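Local coordinates for envelope glycoprotein (Thogoto virus, PDB 5XEA) that probably attaches the virion to a host-cell receptor and then drives fusion of the viral envelope with the host membrane, at residues Gln38-Thr43 with Val172-Gly177; Asp139-Val144 with Asp431-Thr436; Asn229-Thr234 with Ala243-Ser248. All blocks are in the same frame, centred on the assembly; numbering follows the deposited sequence.

Contact 1: Gln38-Thr43 with Val172-Gly177; sequences QNELLT and VEHSAG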
loop_
_atom_site.group_PDB
_atom_site.type_symbol
_atom_site.label_atom_id
_atom_site.label_comp_id
_atom_site.label_asym_id
_atom_site.label_seq_id
_atom_site.Cartn_x
_atom_site.Cartn_y
_atom_site.Cartn_z
ATOM N N GLN B 38 12.961 17.829 -3.448
ATOM C CA GLN B 38 12.108 16.698 -3.801
ATOM C C GLN B 38 10.690 17.113 -4.213
ATOM O O GLN B 38 9.790 16.262 -4.245
ATOM C CB GLN B 38 12.053 15.706 -2.638
ATOM C CG GLN B 38 13.428 15.290 -2.129
ATOM C CD GLN B 38 13.628 13.786 -2.135
ATOM O OE1 GLN B 38 14.325 13.242 -2.995
ATOM N NE2 GLN B 38 13.020 13.104 -1.169
ATOM N N ASN B 39 10.473 18.391 -4.548
ATOM C CA ASN B 39 9.166 18.865 -4.987
ATOM C C ASN B 39 9.311 19.888 -6.107
ATOM O O ASN B 39 10.224 20.719 -6.084
ATOM C CB ASN B 39 8.380 19.494 -3.826
ATOM C CG ASN B 39 7.916 18.468 -2.806
ATOM O OD1 ASN B 39 7.430 17.388 -3.163
ATOM N ND2 ASN B 39 8.060 18.801 -1.525
ATOM N N GLU B 40 8.416 19.801 -7.098
ATOM C CA GLU B 40 8.120 20.904 -8.001
ATOM C C GLU B 40 7.101 21.828 -7.355
ATOM O O GLU B 40 6.454 21.481 -6.368
ATOM C CB GLU B 40 7.548 20.415 -9.324
ATOM C CG GLU B 40 8.318 19.319 -9.981
ATOM C CD GLU B 40 7.756 18.985 -11.337
ATOM O OE1 GLU B 40 6.677 18.356 -11.401
ATOM O OE2 GLU B 40 8.376 19.374 -12.345
ATOM N N LEU B 41 6.959 23.023 -7.920
ATOM C CA LEU B 41 5.952 23.973 -7.469
ATOM C C LEU B 41 4.841 24.016 -8.503
ATOM O O LEU B 41 5.070 24.414 -9.653
ATOM C CB LEU B 41 6.526 25.372 -7.260
ATOM C CG LEU B 41 5.511 26.261 -6.545
ATOM C CD1 LEU B 41 5.418 25.874 -5.075
ATOM C CD2 LEU B 41 5.838 27.738 -6.714
ATOM N N LEU B 42 3.656 23.577 -8.110
ATOM C CA LEU B 42 2.494 23.630 -8.982
ATOM C C LEU B 42 1.684 24.859 -8.606
ATOM O O LEU B 42 1.193 24.966 -7.476
ATOM C CB LEU B 42 1.645 22.365 -8.869
ATOM C CG LEU B 42 0.234 22.495 -9.455
ATOM C CD1 LEU B 42 0.270 22.618 -10.972
ATOM C CD2 LEU B 42 -0.624 21.320 -9.021
ATOM N N THR B 43 1.582 25.797 -9.527
ATOM C CA THR B 43 0.644 26.907 -9.399
ATOM C C THR B 43 -0.523 26.633 -10.334
ATOM O O THR B 43 -0.325 26.441 -11.541
ATOM C CB THR B 43 1.306 28.245 -9.724
ATOM O OG1 THR B 43 2.392 28.459 -8.818
ATOM C CG2 THR B 43 0.297 29.379 -9.565
ATOM N N VAL B 172 4.729 14.408 -18.191
ATOM C CA VAL B 172 5.347 15.391 -19.072
ATOM C C VAL B 172 6.817 15.506 -18.699
ATOM O O VAL B 172 7.150 15.904 -17.576
ATOM C CB VAL B 172 4.661 16.765 -18.975
ATOM C CG1 VAL B 172 5.249 17.719 -20.010
ATOM C CG2 VAL B 172 3.150 16.625 -19.159
ATOM N N GLU B 173 7.693 15.193 -19.643
ATOM C CA GLU B 173 9.132 15.246 -19.411
ATOM C C GLU B 173 9.690 16.572 -19.914
ATOM O O GLU B 173 9.395 16.996 -21.036
ATOM C CB GLU B 173 9.837 14.067 -20.076
ATOM C CG GLU B 173 9.771 12.785 -19.239
ATOM C CD GLU B 173 8.370 12.190 -19.180
ATOM O OE1 GLU B 173 7.804 12.068 -18.070
ATOM O OE2 GLU B 173 7.837 11.850 -20.253
ATOM N N HIS B 174 10.466 17.239 -19.066
ATOM C CA HIS B 174 11.004 18.544 -19.410
ATOM C C HIS B 174 12.306 18.766 -18.655
ATOM O O HIS B 174 12.587 18.108 -17.648
ATOM C CB HIS B 174 10.016 19.658 -19.084
ATOM C CG HIS B 174 9.578 19.665 -17.654
ATOM N ND1 HIS B 174 10.116 20.516 -16.715
ATOM C CD2 HIS B 174 8.656 18.918 -17.001
ATOM C CE1 HIS B 174 9.542 20.298 -15.545
ATOM N NE2 HIS B 174 8.655 19.331 -15.691
ATOM N N SER B 175 13.095 19.715 -19.149
ATOM C CA SER B 175 14.303 20.092 -18.436
ATOM C C SER B 175 13.939 20.883 -17.184
ATOM O O SER B 175 12.872 21.488 -17.091
ATOM C CB SER B 175 15.223 20.909 -19.337
ATOM O OG SER B 175 15.593 22.105 -18.680
ATOM N N ALA B 176 14.840 20.873 -16.204
ATOM C CA ALA B 176 14.558 21.559 -14.946
ATOM C C ALA B 176 14.449 23.068 -15.120
ATOM O O ALA B 176 13.831 23.732 -14.282
ATOM C CB ALA B 176 15.633 21.225 -13.904
ATOM N N GLY B 177 15.038 23.626 -16.178
ATOM C CA GLY B 177 14.911 25.044 -16.441
ATOM C C GLY B 177 13.725 25.447 -17.286
ATOM O O GLY B 177 13.437 26.640 -17.393
#
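Glu40 on strand 40-56 and His174 on strand 171-174 meet in the large antiparallel sheet of this gp64-family, class III fusion glycoprotein. Strands 133-156 and 159-165 lie between theirs in the order of pairing, so here the bridge is made by two long side chains: the nearest CA atoms, those of Glu40 and Ala176, are 9.5 Å apart. The two side chains approach from opposite directions. Glu40 runs extended beyond CG and brings OE2 to the imidazole edge, in the ring plane, with carboxylate and ring nearly coplanar at 20°. His174 NE2 lies 3.4 Å from Glu40 OE2, but the N-H points well off line (126°), and the bond is weak. Thr164 on strand 159-165 is the stronger polar partner, its OG1 bonding both to Glu40 OE1 and to His174 NE2. Asp193 lies close to Glu40 OE2, which, with both ring nitrogens placed as donors, would favour a cationic imidazole or a proton shared between the two carboxylates. Imidazole suits the place because its two nitrogens serve different neighbours. With CG wedged between backbone N and carbonyl carbon (chi1 56°), the ring leans toward the following residue, and His174 ND1 donates to Ser175 O at 2.9 Å, from above the carbonyl plane. Just beyond, Ser175 OG closes an ST turn by accepting from Gly177 N at 3.0 Å.

Contact 2: Asp139-Val144 with Asp431-Thr436; sequences DWRCGV and DALIQT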
loop_
_atom_site.group_PDB
_atom_site.type_symbol
_atom_site.label_atom_id
_atom_site.label_comp_id
_atom_site.label_asym_id
_atom_site.label_seq_id
_atom_site.Cartn_x
_atom_site.Cartn_y
_atom_site.Cartn_z
ATOM N N ASP B 139 -21.634 37.226 -12.718
ATOM C CA ASP B 139 -20.843 37.015 -11.508
ATOM C C ASP B 139 -19.643 36.151 -11.859
ATOM O O ASP B 139 -19.572 35.535 -12.930
ATOM C CB ASP B 139 -21.680 36.402 -10.371
ATOM C CG ASP B 139 -21.054 36.624 -8.985
ATOM O OD1 ASP B 139 -19.997 37.310 -8.894
ATOM O OD2 ASP B 139 -21.613 36.097 -7.997
ATOM N N TRP B 140 -18.671 36.135 -10.954
ATOM C CA TRP B 140 -17.378 35.535 -11.240
ATOM C C TRP B 140 -16.997 34.551 -10.149
ATOM O O TRP B 140 -17.396 34.701 -8.993
ATOM C CB TRP B 140 -16.276 36.616 -11.362
ATOM C CG TRP B 140 -16.461 37.490 -12.552
ATOM C CD1 TRP B 140 -17.324 38.550 -12.668
ATOM C CD2 TRP B 140 -15.811 37.356 -13.817
ATOM N NE1 TRP B 140 -17.228 39.098 -13.922
ATOM C CE2 TRP B 140 -16.324 38.377 -14.658
ATOM C CE3 TRP B 140 -14.838 36.479 -14.328
ATOM C CZ2 TRP B 140 -15.896 38.547 -15.975
ATOM C CZ3 TRP B 140 -14.416 36.640 -15.632
ATOM C CH2 TRP B 140 -14.944 37.679 -16.445
ATOM N N ARG B 141 -16.193 33.558 -10.527
ATOM C CA ARG B 141 -15.460 32.743 -9.566
ATOM C C ARG B 141 -13.996 32.733 -9.977
ATOM O O ARG B 141 -13.666 32.805 -11.167
ATOM C CB ARG B 141 -15.980 31.299 -9.468
ATOM C CG ARG B 141 -15.658 30.436 -10.691
ATOM C CD ARG B 141 -16.545 29.192 -10.761
ATOM N NE ARG B 141 -16.461 28.432 -9.508
ATOM C CZ ARG B 141 -15.739 27.326 -9.339
ATOM N NH1 ARG B 141 -15.028 26.824 -10.337
ATOM N NH2 ARG B 141 -15.730 26.714 -8.163
ATOM N N CYS B 142 -13.122 32.655 -8.983
ATOM C CA CYS B 142 -11.706 32.478 -9.276
ATOM C C CYS B 142 -11.024 31.906 -8.048
ATOM O O CYS B 142 -11.543 31.984 -6.930
ATOM C CB CYS B 142 -11.055 33.794 -9.713
ATOM S SG CYS B 142 -11.114 35.090 -8.459
ATOM N N GLY B 143 -9.858 31.325 -8.265
ATOM C CA GLY B 143 -9.118 30.739 -7.164
ATOM C C GLY B 143 -7.729 30.368 -7.626
ATOM O O GLY B 143 -7.468 30.235 -8.828
ATOM N N VAL B 144 -6.833 30.202 -6.655
ATOM C CA VAL B 144 -5.437 29.910 -6.966
ATOM C C VAL B 144 -4.867 29.043 -5.853
ATOM O O VAL B 144 -5.235 29.189 -4.681
ATOM C CB VAL B 144 -4.615 31.200 -7.156
ATOM C CG1 VAL B 144 -4.576 32.014 -5.861
ATOM C CG2 VAL B 144 -3.186 30.885 -7.642
ATOM N N ASP B 431 -16.073 20.439 -7.593
ATOM C CA ASP B 431 -17.149 20.101 -6.665
ATOM C C ASP B 431 -17.874 21.349 -6.195
ATOM O O ASP B 431 -19.107 21.358 -6.063
ATOM C CB ASP B 431 -16.597 19.349 -5.453
ATOM C CG ASP B 431 -16.073 17.966 -5.806
ATOM O OD1 ASP B 431 -15.181 17.472 -5.079
ATOM O OD2 ASP B 431 -16.556 17.371 -6.794
ATOM N N ALA B 432 -17.117 22.405 -5.911
ATOM C CA ALA B 432 -17.715 23.657 -5.464
ATOM C C ALA B 432 -18.568 24.294 -6.561
ATOM O O ALA B 432 -19.598 24.901 -6.273
ATOM C CB ALA B 432 -16.606 24.609 -5.009
ATOM N N LEU B 433 -18.152 24.182 -7.824
ATOM C CA LEU B 433 -18.969 24.729 -8.904
ATOM C C LEU B 433 -20.310 24.010 -8.986
ATOM O O LEU B 433 -21.352 24.637 -9.217
ATOM C CB LEU B 433 -18.220 24.648 -10.245
ATOM C CG LEU B 433 -18.985 25.263 -11.446
ATOM C CD1 LEU B 433 -19.306 26.741 -11.233
ATOM C CD2 LEU B 433 -18.259 25.039 -12.768
ATOM N N ILE B 434 -20.300 22.691 -8.785
ATOM C CA ILE B 434 -21.532 21.896 -8.817
ATOM C C ILE B 434 -22.470 22.329 -7.701
ATOM O O ILE B 434 -23.692 22.407 -7.887
ATOM C CB ILE B 434 -21.187 20.388 -8.714
ATOM C CG1 ILE B 434 -20.488 19.896 -9.998
ATOM C CG2 ILE B 434 -22.474 19.563 -8.433
ATOM C CD1 ILE B 434 -19.777 18.477 -9.850
ATOM N N GLN B 435 -21.921 22.605 -6.514
ATOM C CA GLN B 435 -22.767 23.038 -5.409
ATOM C C GLN B 435 -23.404 24.396 -5.699
ATOM O O GLN B 435 -24.601 24.587 -5.460
ATOM C CB GLN B 435 -21.964 23.072 -4.108
ATOM C CG GLN B 435 -21.536 21.649 -3.555
ATOM C CD GLN B 435 -22.759 20.729 -3.341
ATOM O OE1 GLN B 435 -23.681 21.058 -2.575
ATOM N NE2 GLN B 435 -22.786 19.599 -4.044
ATOM N N THR B 436 -22.629 25.343 -6.242
ATOM C CA THR B 436 -23.151 26.683 -6.466
ATOM C C THR B 436 -24.156 26.715 -7.609
ATOM O O THR B 436 -25.104 27.512 -7.587
ATOM C CB THR B 436 -22.030 27.663 -6.779
ATOM O OG1 THR B 436 -20.884 27.373 -5.969
ATOM C CG2 THR B 436 -22.522 29.031 -6.434
#
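Strand 133-156 and helix 421-437 come together at Arg141 and Leu433, whose CA atoms are 8.8 Å apart, a separation that side chains alone must span. Arg141 does so from the strand. Its side chain leaves the backbone toward the helix, bends at chi3 (-54°), and crosses that of Leu433 at about a right angle. The bend turns one flat face of the guanidinium to the leucine: Leu433 CB sits over the centre of that face and 3.8 Å from Arg141 CZ. Farther out, with CG anti to the backbone N (chi1 -177°), Leu433 carries CD1 back along the arginine to lie 3.7 Å from Arg141 CD. Ala432 CB meets the edge of the guanidinium, 3.9 Å from Arg141 NH2; so small a residue lets the charged end come close to the helix backbone.

This is a helix laid against a β-sheet, and the helix also belongs to the trimer interface: Leu433 packs on Met438 of the third subunit, and Ile434 on Ile434 of the second. The guanidinium is held by its polar rim, NE in a salt bridge with Glu121 and NH2 donating to Ser429 O one turn back on the helix. An arginine therefore suits the site twice over, offering a flat, weakly hydrated face that tolerates a leucine while its N-H groups serve partners around the edge.

On the strand side, Asp139 OD1 accepts from Trp140 N at 2.7 Å and also pairs with Lys120, while Cys142 is tied to Cys89 by a disulfide. On the helix, Ala432 O accepts from Thr436 N and from Thr436 OG1 on opposite faces of its carbonyl plane, the hydroxyl lying 2.8 Å away.

Contact 3: Asn229-Thr234 with Ala243-Ser248; sequences NFFEVT and ACYNFS. With NAG (2-acetamido-2-deoxy-beta-D-glucopyranose), chain F.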
loop_
_atom_site.group_PDB
_atom_site.type_symbol
_atom_site.label_atom_id
_atom_site.label_comp_id
_atom_site.label_asym_id
_atom_site.label_seq_id
_atom_site.Cartn_x
_atom_site.Cartn_y
_atom_site.Cartn_z
ATOM N N ASN B 229 16.840 4.132 -0.997
ATOM C CA ASN B 229 16.198 3.777 -2.253
ATOM C C ASN B 229 16.676 2.398 -2.666
ATOM O O ASN B 229 17.880 2.126 -2.640
ATOM C CB ASN B 229 16.510 4.807 -3.338
ATOM C CG ASN B 229 15.858 6.151 -3.058
ATOM O OD1 ASN B 229 14.626 6.266 -3.022
ATOM N ND2 ASN B 229 16.676 7.170 -2.844
ATOM N N PHE B 230 15.735 1.530 -3.026
ATOM C CA PHE B 230 16.065 0.181 -3.459
ATOM C C PHE B 230 15.393 -0.053 -4.796
ATOM O O PHE B 230 14.237 0.337 -4.993
ATOM C CB PHE B 230 15.616 -0.890 -2.445
ATOM C CG PHE B 230 16.152 -0.676 -1.049
ATOM C CD1 PHE B 230 17.226 -1.420 -0.575
ATOM C CD2 PHE B 230 15.589 0.283 -0.214
ATOM C CE1 PHE B 230 17.711 -1.211 0.707
ATOM C CE2 PHE B 230 16.068 0.497 1.063
ATOM C CZ PHE B 230 17.140 -0.266 1.529
ATOM N N PHE B 231 16.111 -0.687 -5.710
ATOM C CA PHE B 231 15.562 -0.867 -7.039
ATOM C C PHE B 231 16.223 -2.062 -7.688
ATOM O O PHE B 231 17.349 -2.438 -7.339
ATOM C CB PHE B 231 15.744 0.403 -7.889
ATOM C CG PHE B 231 17.094 1.051 -7.724
ATOM C CD1 PHE B 231 18.187 0.603 -8.448
ATOM C CD2 PHE B 231 17.269 2.098 -6.830
ATOM C CE1 PHE B 231 19.441 1.180 -8.277
ATOM C CE2 PHE B 231 18.514 2.686 -6.664
ATOM C CZ PHE B 231 19.601 2.221 -7.386
ATOM N N GLU B 232 15.511 -2.671 -8.618
ATOM C CA GLU B 232 16.106 -3.682 -9.478
ATOM C C GLU B 232 16.629 -2.993 -10.728
ATOM O O GLU B 232 15.874 -2.297 -11.411
ATOM C CB GLU B 232 15.081 -4.751 -9.842
ATOM C CG GLU B 232 15.607 -5.757 -10.845
ATOM C CD GLU B 232 14.529 -6.677 -11.387
ATOM O OE1 GLU B 232 13.390 -6.655 -10.863
ATOM O OE2 GLU B 232 14.828 -7.420 -12.349
ATOM N N VAL B 233 17.909 -3.171 -11.031
ATOM C CA VAL B 233 18.473 -2.567 -12.233
ATOM C C VAL B 233 18.108 -3.430 -13.434
ATOM O O VAL B 233 18.511 -4.592 -13.531
ATOM C CB VAL B 233 19.989 -2.381 -12.103
ATOM C CG1 VAL B 233 20.638 -2.229 -13.480
ATOM C CG2 VAL B 233 20.264 -1.150 -11.258
ATOM N N THR B 234 17.323 -2.865 -14.344
ATOM C CA THR B 234 16.824 -3.578 -15.511
ATOM C C THR B 234 17.564 -3.221 -16.791
ATOM O O THR B 234 17.451 -3.950 -17.782
ATOM C CB THR B 234 15.340 -3.270 -15.710
ATOM O OG1 THR B 234 15.176 -1.850 -15.793
ATOM C CG2 THR B 234 14.531 -3.793 -14.535
ATOM N N ALA B 243 15.967 9.844 -8.797
ATOM C CA ALA B 243 17.353 9.619 -9.196
ATOM C C ALA B 243 17.412 8.887 -10.528
ATOM O O ALA B 243 16.617 7.972 -10.780
ATOM C CB ALA B 243 18.115 8.809 -8.142
ATOM N N CYS B 244 18.341 9.299 -11.386
ATOM C CA CYS B 244 18.676 8.537 -12.578
ATOM C C CYS B 244 20.115 8.054 -12.483
ATOM O O CYS B 244 20.974 8.716 -11.896
ATOM C CB CYS B 244 18.491 9.343 -13.853
ATOM S SG CYS B 244 16.741 9.607 -14.275
ATOM N N TYR B 245 20.365 6.892 -13.072
ATOM C CA TYR B 245 21.668 6.250 -13.030
ATOM C C TYR B 245 22.109 5.904 -14.440
ATOM O O TYR B 245 21.290 5.597 -15.314
ATOM C CB TYR B 245 21.654 4.978 -12.168
ATOM C CG TYR B 245 21.279 5.223 -10.730
ATOM C CD1 TYR B 245 22.247 5.446 -9.767
ATOM C CD2 TYR B 245 19.944 5.242 -10.336
ATOM C CE1 TYR B 245 21.901 5.678 -8.448
ATOM C CE2 TYR B 245 19.593 5.469 -9.018
ATOM C CZ TYR B 245 20.573 5.685 -8.085
ATOM O OH TYR B 245 20.226 5.915 -6.781
ATOM N N ASN B 246 23.421 5.981 -14.657
ATOM C CA ASN B 246 24.056 5.473 -15.869
ATOM C C ASN B 246 25.193 4.568 -15.397
ATOM O O ASN B 246 26.240 5.053 -14.954
ATOM C CB ASN B 246 24.556 6.598 -16.765
ATOM C CG ASN B 246 25.101 6.091 -18.079
ATOM O OD1 ASN B 246 24.601 5.118 -18.638
ATOM N ND2 ASN B 246 26.135 6.749 -18.582
ATOM N N PHE B 247 24.954 3.259 -15.447
ATOM C CA PHE B 247 25.922 2.257 -15.028
ATOM C C PHE B 247 26.850 1.942 -16.192
ATOM O O PHE B 247 26.389 1.764 -17.327
ATOM C CB PHE B 247 25.222 0.972 -14.575
ATOM C CG PHE B 247 24.493 1.093 -13.270
ATOM C CD1 PHE B 247 25.094 0.700 -12.086
ATOM C CD2 PHE B 247 23.198 1.582 -13.228
ATOM C CE1 PHE B 247 24.425 0.803 -10.885
ATOM C CE2 PHE B 247 22.525 1.683 -12.028
ATOM C CZ PHE B 247 23.143 1.297 -10.852
ATOM N N SER B 248 28.148 1.865 -15.909
ATOM C CA SER B 248 29.090 1.362 -16.904
ATOM C C SER B 248 28.667 -0.034 -17.331
ATOM O O SER B 248 28.481 -0.919 -16.488
ATOM C CB SER B 248 30.508 1.344 -16.336
ATOM O OG SER B 248 31.451 1.078 -17.357
HETATM C C1 NAG F . 26.748 6.356 -19.821
HETATM C C2 NAG F . 26.675 7.472 -20.864
HETATM C C3 NAG F . 27.437 7.073 -22.122
HETATM C C4 NAG F . 28.863 6.656 -21.778
HETATM C C5 NAG F . 28.844 5.577 -20.698
HETATM C C6 NAG F . 30.225 5.217 -20.202
HETATM C C7 NAG F . 24.830 9.050 -21.214
HETATM C C8 NAG F . 23.391 9.205 -21.598
HETATM N N2 NAG F . 25.298 7.799 -21.196
HETATM O O3 NAG F . 27.419 8.185 -23.011
HETATM O O4 NAG F . 29.531 6.121 -22.915
HETATM O O5 NAG F . 28.108 6.037 -19.558
HETATM O O6 NAG F . 30.752 6.239 -19.367
HETATM O O7 NAG F . 25.535 10.012 -20.927
#
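Phe231, Phe247 and Tyr245 bury the most surface here, joining strands 229-233 and 243-247 through side chains alone. Three strands separate these two in the order of their six-stranded antiparallel sheet, so their meeting is consistent with a sheet that curls over a shared hydrophobic interior. Phe231 and Tyr245 meet obliquely, ring centres 5.0 Å apart and planes at 38°, with Phe231 CZ 3.6 Å from Tyr245 CE2. Tyrosine suits its place because the ring packs in the interior while the hydroxyl bonds to Asp226. Phe247 takes the next inward position along its strand, where its CE2 touches Val233 CG2 at 3.7 Å. That same methyl lies at the edge of the Phe231 ring, in its plane, so the branched valine fills the angle between two phenyl groups. The intervening residues of strand 243-247 point the other way: Cys244 forms a disulfide with Cys239, and Asn246 ND2 is joined to C1 of an N-linked N-acetylglucosamine by a 1.4 Å bond. The strand thus has two chemically distinct sides, with sugar and disulfide on one and, on the other, an association that rests on van der Waals and hydrophobic contact.

Contacts 1 and 2 share one sheet: strands 40-56 and 133-156 are neighbours in it, and although the contact centres are 27 Å apart, their segments touch where Thr43 CG2 lies 4.3 Å from Val144 CG2. Contact 3 belongs to the separate six-stranded sheet, 21 Å from contact 1 and 45 Å from contact 2, centre to centre. Along the chain the segments of contacts 1 and 2 alternate, while contact 3 follows contact 1 and falls between the two segments of contact 2. Distant sequence is interwoven: contact 1 ties strands within its sheet, contact 2 fastens a late helix of the trimer interface to it, and contact 3 joins two strands separated by three others in the second sheet.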